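Local coordinates for protein D-glycero-alpha-D-manno-heptose 7-phosphate kinase (PDB 4N3O) that catalyses the ATP-dependent phosphorylation of D-glycero-alpha-D-manno-heptose 7-phosphate at C-1, a step in making GDP-heptose for the capsule polysaccharide, at residues K313-L316 with I317-L320; R249-F252 with G253-A256; G76-G79 with K80-F84; Y88-I91 with V92-T96; Y282-A285 with I286-A290. All blocks are in the same frame, centred on the assembly; numbering follows the deposited sequence. Where two conformers were deposited one is given.

Interaction 1 of 5, residues K313-L316 with I317-L320; sequences KYNL and IKAL
Lys-318 folds back over Tyr-314 and Asn-315 on helix 313-320, an amphipathic helix that lies against the four-stranded antiparallel sheet of the C-terminal GHMP kinase region. CB rests 3.4 Å from Tyr-314 O, the carbonyl that takes the Lys-318 amide in the helical i to i+4 bond. CG stands opposite the backbone N (chi1 -172°), and CD comes obliquely to the Tyr-314 ring, 4.2 Å from its CE2. The chain then bends at chi3 (70°), which turns CE to within 3.4 Å of Asn-315 OD1. NZ finally donates to that same oxygen, arriving 27° out of the plane of the amide carbonyl. On this side of the helix Tyr-314 and Asn-315 also pack against the second subunit, on its Asp-62 and Pro-61 respectively. The inner side is apolar. Leu-316 and Leu-320 run alongside each other, and both reach Val-203 on the inner strand 202-206; Leu-316 also meets Ala-285 of helix 276-287. At the N-terminal end the extended Lys-313 sends NZ to Thr-202 O, while its chain packs on Tyr-107 of the second subunit. Ile-317 leans on the aliphatic part of this lysine: its CD1 lies 3.8 Å from Lys-313 CG and 3.9 Å from Lys-313 CE.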
loop_
_atom_site.group_PDB
_atom_site.type_symbol
_atom_site.label_atom_id
_atom_site.label_comp_id
_atom_site.label_asym_id
_atom_site.label_seq_id
_atom_site.Cartn_x
_atom_site.Cartn_y
_atom_site.Cartn_z
ATOM N N LYS A 313 -12.636 -12.598 3.815
ATOM C CA LYS A 313 -12.136 -11.282 4.175
ATOM C C LYS A 313 -13.039 -10.139 3.752
ATOM O O LYS A 313 -13.173 -9.160 4.482
ATOM C CB LYS A 313 -10.725 -11.094 3.617
ATOM C CG LYS A 313 -10.128 -9.731 3.846
ATOM C CD LYS A 313 -8.638 -9.753 3.539
ATOM C CE LYS A 313 -8.040 -8.366 3.586
ATOM N NZ LYS A 313 -6.594 -8.399 3.240
ATOM N N TYR A 314 -13.668 -10.252 2.583
ATOM C CA TYR A 314 -14.503 -9.148 2.136
ATOM C C TYR A 314 -15.682 -8.944 3.082
ATOM O O TYR A 314 -15.973 -7.806 3.467
ATOM C CB TYR A 314 -14.992 -9.322 0.711
ATOM C CG TYR A 314 -15.905 -8.202 0.309
ATOM C CD1 TYR A 314 -15.398 -6.976 -0.103
ATOM C CD2 TYR A 314 -17.272 -8.348 0.382
ATOM C CE1 TYR A 314 -16.242 -5.930 -0.454
ATOM C CE2 TYR A 314 -18.122 -7.315 0.040
ATOM C CZ TYR A 314 -17.601 -6.107 -0.383
ATOM O OH TYR A 314 -18.471 -5.084 -0.732
ATOM N N ASN A 315 -16.359 -10.041 3.444
ATOM C CA ASN A 315 -17.488 -9.951 4.354
ATOM C C ASN A 315 -17.047 -9.466 5.757
ATOM O O ASN A 315 -17.777 -8.769 6.412
ATOM C CB ASN A 315 -18.311 -11.258 4.392
ATOM C CG ASN A 315 -19.180 -11.452 3.129
ATOM O OD1 ASN A 315 -19.820 -10.511 2.634
ATOM N ND2 ASN A 315 -19.213 -12.687 2.610
ATOM N N LEU A 316 -15.856 -9.822 6.194
ATOM C CA LEU A 316 -15.350 -9.324 7.474
ATOM C C LEU A 316 -15.167 -7.806 7.390
ATOM O O LEU A 316 -15.627 -7.063 8.249
ATOM C CB LEU A 316 -14.039 -10.002 7.832
ATOM C CG LEU A 316 -13.263 -9.472 9.035
ATOM C CD1 LEU A 316 -14.141 -9.308 10.261
ATOM C CD2 LEU A 316 -12.108 -10.431 9.302
ATOM N N ILE A 317 -14.515 -7.355 6.329
ATOM C CA ILE A 317 -14.303 -5.933 6.107
ATOM C C ILE A 317 -15.653 -5.205 6.071
ATOM O O ILE A 317 -15.821 -4.153 6.681
ATOM C CB ILE A 317 -13.504 -5.705 4.818
ATOM C CG1 ILE A 317 -12.070 -6.180 5.026
ATOM C CG2 ILE A 317 -13.474 -4.239 4.444
ATOM C CD1 ILE A 317 -11.183 -6.048 3.810
ATOM N N LYS A 318 -16.624 -5.806 5.399
ATOM C CA LYS A 318 -17.947 -5.217 5.279
ATOM C C LYS A 318 -18.625 -5.052 6.659
ATOM O O LYS A 318 -19.248 -4.019 6.942
ATOM C CB LYS A 318 -18.800 -6.074 4.333
ATOM C CG LYS A 318 -20.146 -5.481 3.961
ATOM C CD LYS A 318 -20.919 -6.369 2.987
ATOM C CE LYS A 318 -21.404 -7.653 3.646
ATOM N NZ LYS A 318 -22.173 -8.503 2.703
ATOM N N ALA A 319 -18.515 -6.054 7.520
ATOM C CA ALA A 319 -19.126 -5.927 8.838
ATOM C C ALA A 319 -18.388 -4.829 9.627
ATOM O O ALA A 319 -19.017 -3.945 10.202
ATOM C CB ALA A 319 -19.118 -7.257 9.583
ATOM N N LEU A 320 -17.059 -4.851 9.605
ATOM C CA LEU A 320 -16.292 -3.834 10.328
ATOM C C LEU A 320 -16.561 -2.388 9.859
ATOM O O LEU A 320 -16.635 -1.483 10.694
ATOM C CB LEU A 320 -14.787 -4.143 10.294
ATOM C CG LEU A 320 -14.310 -5.384 11.075
ATOM C CD1 LEU A 320 -12.830 -5.565 10.867
ATOM C CD2 LEU A 320 -14.592 -5.283 12.571
#

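Interaction 2 of 5, residues R249-F252 with G253-A256; sequences RADF and GTLA
A Schellman motif closing one helix and an N-cap opening the next are fused at Asp-251, whose carboxylate receives the first turn of helix 252-262. OD1 accepts from Thr-254 N at 3.2 Å in a fairly straight bond (165° at the hydrogen), and OD2 accepts from Thr-254 OG1 at 2.5 Å. Both donors sit well above the carboxylate plane, the amide by 62°. The threonine hydroxyl can join in because OG1 lies beside its own backbone N (chi1 -59°), on the side of the cap. With each carboxylate oxygen bonded to Thr-254, the rotation of the Asp-251 carboxylate is fixed. Asp-251 O serves the same turn, taking Leu-255 N at 2.9 Å, and Phe-252 O takes Ala-256 N. Beyond these bonds, Leu-255 lays CD2 over one face of the Phe-252 ring, 4.0 Å from CE2. Before the cap, Ala-250 has the positive phi that ends helix 236-248. Phe-252 packs on Glu-197 and Leu-198 of helix 192-200, Ala-250 meets Trp-193 and Ile-194 of that helix, and the N-terminal residues Ser-1 and Asn-2 of the second subunit, probably left from the expression tag, touch the turn between helices 236-248 and 252-262.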
loop_
_atom_site.group_PDB
_atom_site.type_symbol
_atom_site.label_atom_id
_atom_site.label_comp_id
_atom_site.label_asym_id
_atom_site.label_seq_id
_atom_site.Cartn_x
_atom_site.Cartn_y
_atom_site.Cartn_z
ATOM N N ARG A 249 11.374 -21.850 5.423
ATOM C CA ARG A 249 10.729 -22.913 4.670
ATOM C C ARG A 249 9.502 -22.475 3.884
ATOM O O ARG A 249 8.958 -23.267 3.134
ATOM C CB ARG A 249 10.300 -24.043 5.616
ATOM C CG ARG A 249 11.448 -24.857 6.180
ATOM C CD ARG A 249 10.969 -26.017 7.042
ATOM N NE ARG A 249 12.079 -26.902 7.407
ATOM C CZ ARG A 249 11.986 -27.963 8.218
ATOM N NH1 ARG A 249 10.827 -28.291 8.783
ATOM N NH2 ARG A 249 13.064 -28.697 8.476
ATOM N N ALA A 250 9.051 -21.233 4.053
ATOM C CA ALA A 250 7.827 -20.802 3.386
ATOM C C ALA A 250 6.688 -21.772 3.760
ATOM O O ALA A 250 5.805 -22.076 2.957
ATOM C CB ALA A 250 8.031 -20.748 1.879
ATOM N N ASP A 251 6.719 -22.250 4.995
ATOM C CA ASP A 251 5.729 -23.202 5.462
ATOM C C ASP A 251 4.577 -22.432 6.096
ATOM O O ASP A 251 4.512 -22.234 7.320
ATOM C CB ASP A 251 6.375 -24.173 6.450
ATOM C CG ASP A 251 5.400 -25.151 7.000
ATOM O OD1 ASP A 251 4.211 -25.085 6.601
ATOM O OD2 ASP A 251 5.819 -25.981 7.831
ATOM N N PHE A 252 3.638 -22.033 5.254
ATOM C CA PHE A 252 2.549 -21.208 5.721
ATOM C C PHE A 252 1.579 -21.904 6.664
ATOM O O PHE A 252 0.967 -21.250 7.503
ATOM C CB PHE A 252 1.804 -20.594 4.545
ATOM C CG PHE A 252 1.288 -19.252 4.858
ATOM C CD1 PHE A 252 0.088 -19.094 5.518
ATOM C CD2 PHE A 252 2.060 -18.144 4.577
ATOM C CE1 PHE A 252 -0.353 -17.833 5.860
ATOM C CE2 PHE A 252 1.631 -16.889 4.907
ATOM C CZ PHE A 252 0.426 -16.728 5.554
ATOM N N GLY A 253 1.441 -23.224 6.539
ATOM C CA GLY A 253 0.569 -23.998 7.442
ATOM C C GLY A 253 1.082 -23.955 8.883
ATOM O O GLY A 253 0.305 -23.800 9.829
ATOM N N THR A 254 2.395 -24.086 9.043
ATOM C CA THR A 254 3.027 -24.037 10.353
ATOM C C THR A 254 3.176 -22.595 10.861
ATOM O O THR A 254 3.145 -22.348 12.063
ATOM C CB THR A 254 4.424 -24.670 10.309
ATOM O OG1 THR A 254 4.311 -26.027 9.882
ATOM C CG2 THR A 254 5.073 -24.630 11.669
ATOM N N LEU A 255 3.360 -21.654 9.944
ATOM C CA LEU A 255 3.498 -20.262 10.329
ATOM C C LEU A 255 2.197 -19.765 10.953
ATOM O O LEU A 255 2.197 -19.164 12.029
ATOM C CB LEU A 255 3.838 -19.418 9.122
ATOM C CG LEU A 255 3.919 -17.926 9.407
ATOM C CD1 LEU A 255 5.136 -17.631 10.263
ATOM C CD2 LEU A 255 3.959 -17.148 8.101
ATOM N N ALA A 256 1.088 -20.024 10.269
ATOM C CA ALA A 256 -0.226 -19.609 10.751
ATOM C C ALA A 256 -0.449 -20.182 12.131
ATOM O O ALA A 256 -0.914 -19.503 13.035
ATOM C CB ALA A 256 -1.314 -20.099 9.802
#

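Interaction 3 of 5, residues G76-G79 with K80-F84; sequences GNDG and KLDIF
The carboxylate of Asp-82 has the side-chain amide of Asn-77 stacked on one face, the two planes 24° apart and Asn-77 CG 4.0 Å from Asp-82 CG, while backbone amides of the preceding loop gather at its oxygens. OD1 takes Asp-78 N at 3.1 Å on the syn side, 19° out of the carboxylate plane. Gly-79 N straddles both oxygens with weak, bent bonds, the one to OD2 being 3.1 Å long. With CG beside its backbone N (chi1 -71°), the aspartate reaches back across the turn and ties the loop to the start of helix 82-96. A second carboxylate works the opposite way along the chain. Asp-78 OD1 accepts from Lys-80 N at 3.0 Å, the donor standing above the carboxylate plane, in the manner of an Asx turn, and Asp-78 OD2 is bonded to Tyr-69 OH. These two acids approach closely, Asp-78 OD1 lying 3.4 Å from Asp-82 OD1. Lys-85 NZ, which forms a salt bridge with Asp-78 and a long, weak ion pair with Asp-82, probably eases the repulsion. Gly-79, with its positive phi, makes the bend between the acids. Leu-81 occupies the N-cap position, and its side chain packs on Phe-58 and Ser-60 of strand 55-60; Ser-60 is, by similarity, an ATP-binding residue. The loop after strand 65-70 is thus tied through Asp-82 to the first turn of helix 82-96, whose Phe-84 packs between helix 118-134 and strand 102-108.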
loop_
_atom_site.group_PDB
_atom_site.type_symbol
_atom_site.label_atom_id
_atom_site.label_comp_id
_atom_site.label_asym_id
_atom_site.label_seq_id
_atom_site.Cartn_x
_atom_site.Cartn_y
_atom_site.Cartn_z
ATOM N N GLY A 76 16.421 25.892 22.783
ATOM C CA GLY A 76 15.933 25.441 24.078
ATOM C C GLY A 76 14.501 24.995 23.966
ATOM O O GLY A 76 13.787 25.420 23.052
ATOM N N ASN A 77 14.082 24.149 24.907
ATOM C CA ASN A 77 12.724 23.589 24.917
ATOM C C ASN A 77 11.631 24.577 25.277
ATOM O O ASN A 77 11.795 25.377 26.189
ATOM C CB ASN A 77 12.657 22.394 25.863
ATOM C CG ASN A 77 13.492 21.232 25.376
ATOM O OD1 ASN A 77 14.001 21.243 24.250
ATOM N ND2 ASN A 77 13.629 20.215 26.216
ATOM N N ASP A 78 10.508 24.498 24.568
ATOM C CA ASP A 78 9.385 25.402 24.811
ATOM C C ASP A 78 8.020 24.723 24.732
ATOM O O ASP A 78 7.010 25.403 24.679
ATOM C CB ASP A 78 9.426 26.570 23.823
ATOM C CG ASP A 78 9.170 26.140 22.395
ATOM O OD1 ASP A 78 8.947 24.925 22.151
ATOM O OD2 ASP A 78 9.193 27.022 21.509
ATOM N N GLY A 79 7.995 23.392 24.691
ATOM C CA GLY A 79 6.729 22.643 24.653
ATOM C C GLY A 79 6.055 22.431 23.303
ATOM O O GLY A 79 5.033 21.752 23.228
ATOM N N LYS A 80 6.595 23.031 22.246
ATOM C CA LYS A 80 6.046 22.859 20.893
ATOM C C LYS A 80 7.050 22.159 19.961
ATOM O O LYS A 80 8.014 22.769 19.481
ATOM C CB LYS A 80 5.614 24.203 20.288
ATOM C CG LYS A 80 4.262 24.732 20.761
ATOM C CD LYS A 80 3.887 26.009 20.008
ATOM C CE LYS A 80 2.395 26.330 20.078
ATOM N NZ LYS A 80 1.874 26.563 21.453
ATOM N N LEU A 81 6.814 20.871 19.722
ATOM C CA LEU A 81 7.656 20.068 18.843
ATOM C C LEU A 81 9.095 19.986 19.363
ATOM O O LEU A 81 10.047 20.110 18.596
ATOM C CB LEU A 81 7.611 20.613 17.412
ATOM C CG LEU A 81 6.209 20.642 16.769
ATOM C CD1 LEU A 81 6.259 21.241 15.367
ATOM C CD2 LEU A 81 5.582 19.246 16.716
ATOM N N ASP A 82 9.242 19.768 20.670
ATOM C CA ASP A 82 10.571 19.646 21.297
ATOM C C ASP A 82 11.380 18.500 20.714
ATOM O O ASP A 82 12.610 18.494 20.799
ATOM C CB ASP A 82 10.452 19.481 22.821
ATOM C CG ASP A 82 10.010 20.771 23.528
ATOM O OD1 ASP A 82 10.264 21.875 22.997
ATOM O OD2 ASP A 82 9.423 20.678 24.631
ATOM N N ILE A 83 10.691 17.532 20.109
ATOM C CA ILE A 83 11.380 16.397 19.491
ATOM C C ILE A 83 12.249 16.861 18.307
ATOM O O ILE A 83 13.357 16.371 18.130
ATOM C CB ILE A 83 10.392 15.267 19.078
ATOM C CG1 ILE A 83 11.151 14.030 18.587
ATOM C CG2 ILE A 83 9.399 15.737 18.023
ATOM C CD1 ILE A 83 12.057 13.418 19.644
ATOM N N PHE A 84 11.780 17.826 17.516
ATOM C CA PHE A 84 12.589 18.313 16.394
ATOM C C PHE A 84 13.774 19.149 16.883
ATOM O O PHE A 84 14.822 19.171 16.251
ATOM C CB PHE A 84 11.767 19.115 15.378
ATOM C CG PHE A 84 10.615 18.348 14.753
ATOM C CD1 PHE A 84 10.693 16.980 14.521
ATOM C CD2 PHE A 84 9.495 19.027 14.299
ATOM C CE1 PHE A 84 9.639 16.304 13.937
ATOM C CE2 PHE A 84 8.444 18.351 13.695
ATOM C CZ PHE A 84 8.519 16.989 13.511
#

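Interaction 4 of 5, residues Y88-I91 with V92-T96; sequences YNRI and VKDFT
Asp-94 OD2 accepts from Arg-90 NE at 2.7 Å, a salt bridge one helical turn long. The oxygen lies nearly in the guanidinium plane, yet NE meets it from 41° above the carboxylate, so the two flat groups stand nearly upright to each other, 77° apart. A bend at chi2 (70°) carries the arginine forward along the helix, toward its C-terminal end, to bring NE there. NH2 bridges in turn to Glu-149 of helix 140-153, giving the guanidinium acidic partners at two of its nitrogens. On another side of helix 82-96, in the N-terminal GHMP kinase region, Val-92 sets CG2 over a face of the Tyr-88 ring, a CH-pi contact 3.8 Å from the centroid. Tyr-88 OH is anchored beyond the helix by Lys-72 O and Leu-100 N. The last turn widens to pi type: Ile-91 O receives weak bonds from Phe-95 N and from Thr-96 N, the latter at 3.3 Å. That carbonyl lies at the edge of the Phe-95 ring. Ile-91 CD1 approaches Phe-95 CD2 to 4.3 Å, and the isoleucine packs on Phe-130 and Leu-134 of helix 118-134.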
loop_
_atom_site.group_PDB
_atom_site.type_symbol
_atom_site.label_atom_id
_atom_site.label_comp_id
_atom_site.label_asym_id
_atom_site.label_seq_id
_atom_site.Cartn_x
_atom_site.Cartn_y
_atom_site.Cartn_z
ATOM N N TYR A 88 17.533 18.609 15.799
ATOM C CA TYR A 88 18.315 19.726 15.280
ATOM C C TYR A 88 19.587 19.976 16.111
ATOM O O TYR A 88 20.697 20.015 15.578
ATOM C CB TYR A 88 17.473 20.994 15.237
ATOM C CG TYR A 88 18.275 22.196 14.842
ATOM C CD1 TYR A 88 18.636 22.400 13.525
ATOM C CD2 TYR A 88 18.680 23.132 15.797
ATOM C CE1 TYR A 88 19.388 23.502 13.156
ATOM C CE2 TYR A 88 19.423 24.239 15.438
ATOM C CZ TYR A 88 19.777 24.418 14.114
ATOM O OH TYR A 88 20.520 25.507 13.741
ATOM N N ASN A 89 19.411 20.137 17.417
ATOM C CA ASN A 89 20.535 20.369 18.317
ATOM C C ASN A 89 21.650 19.332 18.143
ATOM O O ASN A 89 22.827 19.677 18.125
ATOM C CB ASN A 89 20.052 20.383 19.768
ATOM C CG ASN A 89 19.102 21.548 20.075
ATOM O OD1 ASN A 89 19.010 22.525 19.328
ATOM N ND2 ASN A 89 18.392 21.439 21.191
ATOM N N ARG A 90 21.275 18.072 17.965
ATOM C CA ARG A 90 22.243 17.002 17.823
ATOM C C ARG A 90 22.961 17.055 16.466
ATOM O O ARG A 90 24.159 16.809 16.381
ATOM C CB ARG A 90 21.546 15.667 18.041
ATOM C CG ARG A 90 22.458 14.453 18.109
ATOM C CD ARG A 90 23.322 14.398 19.364
ATOM N NE ARG A 90 24.102 13.157 19.368
ATOM C CZ ARG A 90 23.727 12.012 19.937
ATOM N NH1 ARG A 90 22.581 11.915 20.610
ATOM N NH2 ARG A 90 24.521 10.952 19.847
ATOM N N ILE A 91 22.234 17.382 15.406
ATOM C CA ILE A 91 22.846 17.523 14.078
ATOM C C ILE A 91 23.872 18.658 14.059
ATOM O O ILE A 91 24.857 18.602 13.326
ATOM C CB ILE A 91 21.790 17.813 12.989
ATOM C CG1 ILE A 91 20.844 16.622 12.817
ATOM C CG2 ILE A 91 22.463 18.133 11.667
ATOM C CD1 ILE A 91 21.514 15.341 12.351
ATOM N N VAL A 92 23.629 19.696 14.847
ATOM C CA VAL A 92 24.556 20.837 14.925
ATOM C C VAL A 92 25.769 20.563 15.825
ATOM O O VAL A 92 26.886 20.960 15.505
ATOM C CB VAL A 92 23.843 22.097 15.458
ATOM C CG1 VAL A 92 24.846 23.200 15.760
ATOM C CG2 VAL A 92 22.791 22.567 14.469
ATOM N N LYS A 93 25.523 19.886 16.940
ATOM C CA LYS A 93 26.558 19.564 17.914
ATOM C C LYS A 93 27.572 18.561 17.371
ATOM O O LYS A 93 28.773 18.730 17.544
ATOM C CB LYS A 93 25.898 19.001 19.179
ATOM C CG LYS A 93 26.861 18.607 20.287
ATOM C CD LYS A 93 26.124 17.993 21.475
ATOM C CE LYS A 93 25.414 16.706 21.083
ATOM N NZ LYS A 93 24.659 16.078 22.202
ATOM N N ASP A 94 27.077 17.533 16.695
ATOM C CA ASP A 94 27.933 16.468 16.172
ATOM C C ASP A 94 28.377 16.517 14.700
ATOM O O ASP A 94 29.266 15.748 14.329
ATOM C CB ASP A 94 27.268 15.115 16.464
ATOM C CG ASP A 94 27.161 14.831 17.960
ATOM O OD1 ASP A 94 27.698 15.626 18.766
ATOM O OD2 ASP A 94 26.556 13.803 18.330
ATOM N N PHE A 95 27.821 17.406 13.873
ATOM C CA PHE A 95 28.214 17.427 12.447
ATOM C C PHE A 95 28.555 18.794 11.838
ATOM O O PHE A 95 29.708 19.046 11.499
ATOM C CB PHE A 95 27.142 16.715 11.591
ATOM C CG PHE A 95 26.902 15.288 11.996
ATOM C CD1 PHE A 95 27.815 14.301 11.673
ATOM C CD2 PHE A 95 25.774 14.934 12.715
ATOM C CE1 PHE A 95 27.616 12.988 12.068
ATOM C CE2 PHE A 95 25.560 13.618 13.107
ATOM C CZ PHE A 95 26.484 12.646 12.784
ATOM N N THR A 96 27.559 19.672 11.708
ATOM C CA THR A 96 27.743 20.979 11.049
ATOM C C THR A 96 28.528 22.067 11.779
ATOM O O THR A 96 29.054 22.954 11.126
ATOM C CB THR A 96 26.387 21.613 10.690
ATOM O OG1 THR A 96 25.636 21.874 11.887
ATOM C CG2 THR A 96 25.604 20.706 9.756
#

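Interaction 5 of 5, residues Y282-A285 with I286-A290; sequences YKLA and IDNGA
Leu-284 O and Asn-288 meet twice: the asparagine brings its side-chain amide back to the very carbonyl that its backbone N bonds weakly. ND2 donates to Leu-284 O at 2.8 Å, close to straight (156° at the hydrogen), and the oxygen lies somewhat out of the asparagine amide plane. CG beside the backbone N (chi1 -77°) brings ND2 back to this last-turn carbonyl, where it also passes 3.9 Å from Leu-284 CD2. One carbonyl that a bent backbone bond alone would hold poorly thus gains a firm partner. The neighbouring carbonyl, Ala-285 O, takes a weak bond from Asn-288 N and a sound one from Ala-290 N at 2.9 Å. This last bond, with a weak one from Gly-289 N to Ile-286 O, makes a Schellman motif in which Gly-289 (phi 119°) is the C-prime residue. It ends helix 276-287 and releases the chain straight into strand 290-296, an outer strand of the four-stranded sheet in the C-terminal region. Across the turn Ala-285 CB and Ala-290 CB pack 4.0 Å apart; both alanines rest on Phe-306 of strand 303-308, and Ala-290 also meets Leu-316 of helix 313-320. One turn back, Ile-286 lies over the Tyr-282 ring: CG1 stands above one face, toward its rim, 3.9 Å from the centroid, and CD1 extends along it to 3.8 Å from CZ. The tyrosine, whose side chain also touches Met-304, reaches forward to this isoleucine with CG opposite its own backbone N.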
loop_
_atom_site.group_PDB
_atom_site.type_symbol
_atom_site.label_atom_id
_atom_site.label_comp_id
_atom_site.label_asym_id
_atom_site.label_seq_id
_atom_site.Cartn_x
_atom_site.Cartn_y
_atom_site.Cartn_z
ATOM N N TYR A 282 -14.098 -8.091 18.831
ATOM C CA TYR A 282 -13.421 -9.372 18.612
ATOM C C TYR A 282 -14.464 -10.433 18.246
ATOM O O TYR A 282 -14.330 -11.127 17.242
ATOM C CB TYR A 282 -12.669 -9.796 19.870
ATOM C CG TYR A 282 -11.933 -11.119 19.746
ATOM C CD1 TYR A 282 -10.638 -11.182 19.215
ATOM C CD2 TYR A 282 -12.524 -12.308 20.181
ATOM C CE1 TYR A 282 -9.967 -12.395 19.103
ATOM C CE2 TYR A 282 -11.863 -13.524 20.075
ATOM C CZ TYR A 282 -10.588 -13.566 19.539
ATOM O OH TYR A 282 -9.945 -14.782 19.439
ATOM N N LYS A 283 -15.506 -10.536 19.064
ATOM C CA LYS A 283 -16.621 -11.450 18.829
ATOM C C LYS A 283 -17.180 -11.285 17.416
ATOM O O LYS A 283 -17.358 -12.253 16.679
ATOM C CB LYS A 283 -17.736 -11.128 19.819
ATOM C CG LYS A 283 -19.048 -11.872 19.613
ATOM C CD LYS A 283 -20.216 -11.160 20.309
ATOM C CE LYS A 283 -19.994 -10.886 21.801
ATOM N NZ LYS A 283 -19.780 -12.117 22.607
ATOM N N LEU A 284 -17.472 -10.045 17.056
ATOM C CA LEU A 284 -18.028 -9.729 15.748
ATOM C C LEU A 284 -17.105 -10.171 14.613
ATOM O O LEU A 284 -17.565 -10.603 13.564
ATOM C CB LEU A 284 -18.321 -8.227 15.669
ATOM C CG LEU A 284 -18.625 -7.557 14.320
ATOM C CD1 LEU A 284 -19.062 -6.123 14.541
ATOM C CD2 LEU A 284 -17.424 -7.559 13.401
ATOM N N ALA A 285 -15.803 -10.091 14.843
ATOM C CA ALA A 285 -14.826 -10.433 13.834
ATOM C C ALA A 285 -14.730 -11.942 13.662
ATOM O O ALA A 285 -14.636 -12.439 12.540
ATOM C CB ALA A 285 -13.465 -9.824 14.188
ATOM N N ILE A 286 -14.729 -12.668 14.774
ATOM C CA ILE A 286 -14.676 -14.113 14.725
ATOM C C ILE A 286 -15.977 -14.618 14.087
ATOM O O ILE A 286 -15.973 -15.561 13.322
ATOM C CB ILE A 286 -14.517 -14.730 16.125
ATOM C CG1 ILE A 286 -13.223 -14.249 16.808
ATOM C CG2 ILE A 286 -14.527 -16.253 16.039
ATOM C CD1 ILE A 286 -11.950 -14.725 16.150
ATOM N N ASP A 287 -17.087 -13.963 14.383
ATOM C CA ASP A 287 -18.361 -14.388 13.818
ATOM C C ASP A 287 -18.363 -14.266 12.305
ATOM O O ASP A 287 -18.996 -15.051 11.611
ATOM C CB ASP A 287 -19.530 -13.584 14.425
ATOM C CG ASP A 287 -19.931 -14.071 15.836
ATOM O OD1 ASP A 287 -19.494 -15.170 16.248
ATOM O OD2 ASP A 287 -20.702 -13.358 16.521
ATOM N N ASN A 288 -17.594 -13.313 11.802
ATOM C CA ASN A 288 -17.545 -13.023 10.377
ATOM C C ASN A 288 -16.341 -13.534 9.617
ATOM O O ASN A 288 -16.011 -12.993 8.568
ATOM C CB ASN A 288 -17.657 -11.514 10.181
ATOM C CG ASN A 288 -19.066 -11.013 10.348
ATOM O OD1 ASN A 288 -19.900 -11.207 9.474
ATOM N ND2 ASN A 288 -19.322 -10.303 11.435
ATOM N N GLY A 289 -15.672 -14.558 10.108
ATOM C CA GLY A 289 -14.558 -15.078 9.315
ATOM C C GLY A 289 -13.186 -15.029 9.933
ATOM O O GLY A 289 -12.329 -15.836 9.577
ATOM N N ALA A 290 -12.943 -14.091 10.838
ATOM C CA ALA A 290 -11.639 -14.048 11.500
ATOM C C ALA A 290 -11.513 -15.293 12.377
ATOM O O ALA A 290 -12.520 -15.797 12.885
ATOM C CB ALA A 290 -11.491 -12.789 12.343
#

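Interactions 1 and 5 form one packing unit, their centres about 9 Å apart: Leu-320 CD2 meets Leu-284 CD2 at 3.7 Å and Ala-319 CB meets Asn-288 ND2 at 3.6 Å, joining helices 313-320 and 276-287 in the C-terminal region. Interaction 2, in the same region, has its nearest atoms about 11 Å from each of them; like interaction 1 it touches the second subunit. Interactions 3 and 4 share helix 82-96, with centres about 16 Å apart, and lie over 40 Å from the others, centre to centre. Interaction 3 is nearest the presumed nucleotide site, the Leu-81 side chain being about 4 Å from that of Ser-60.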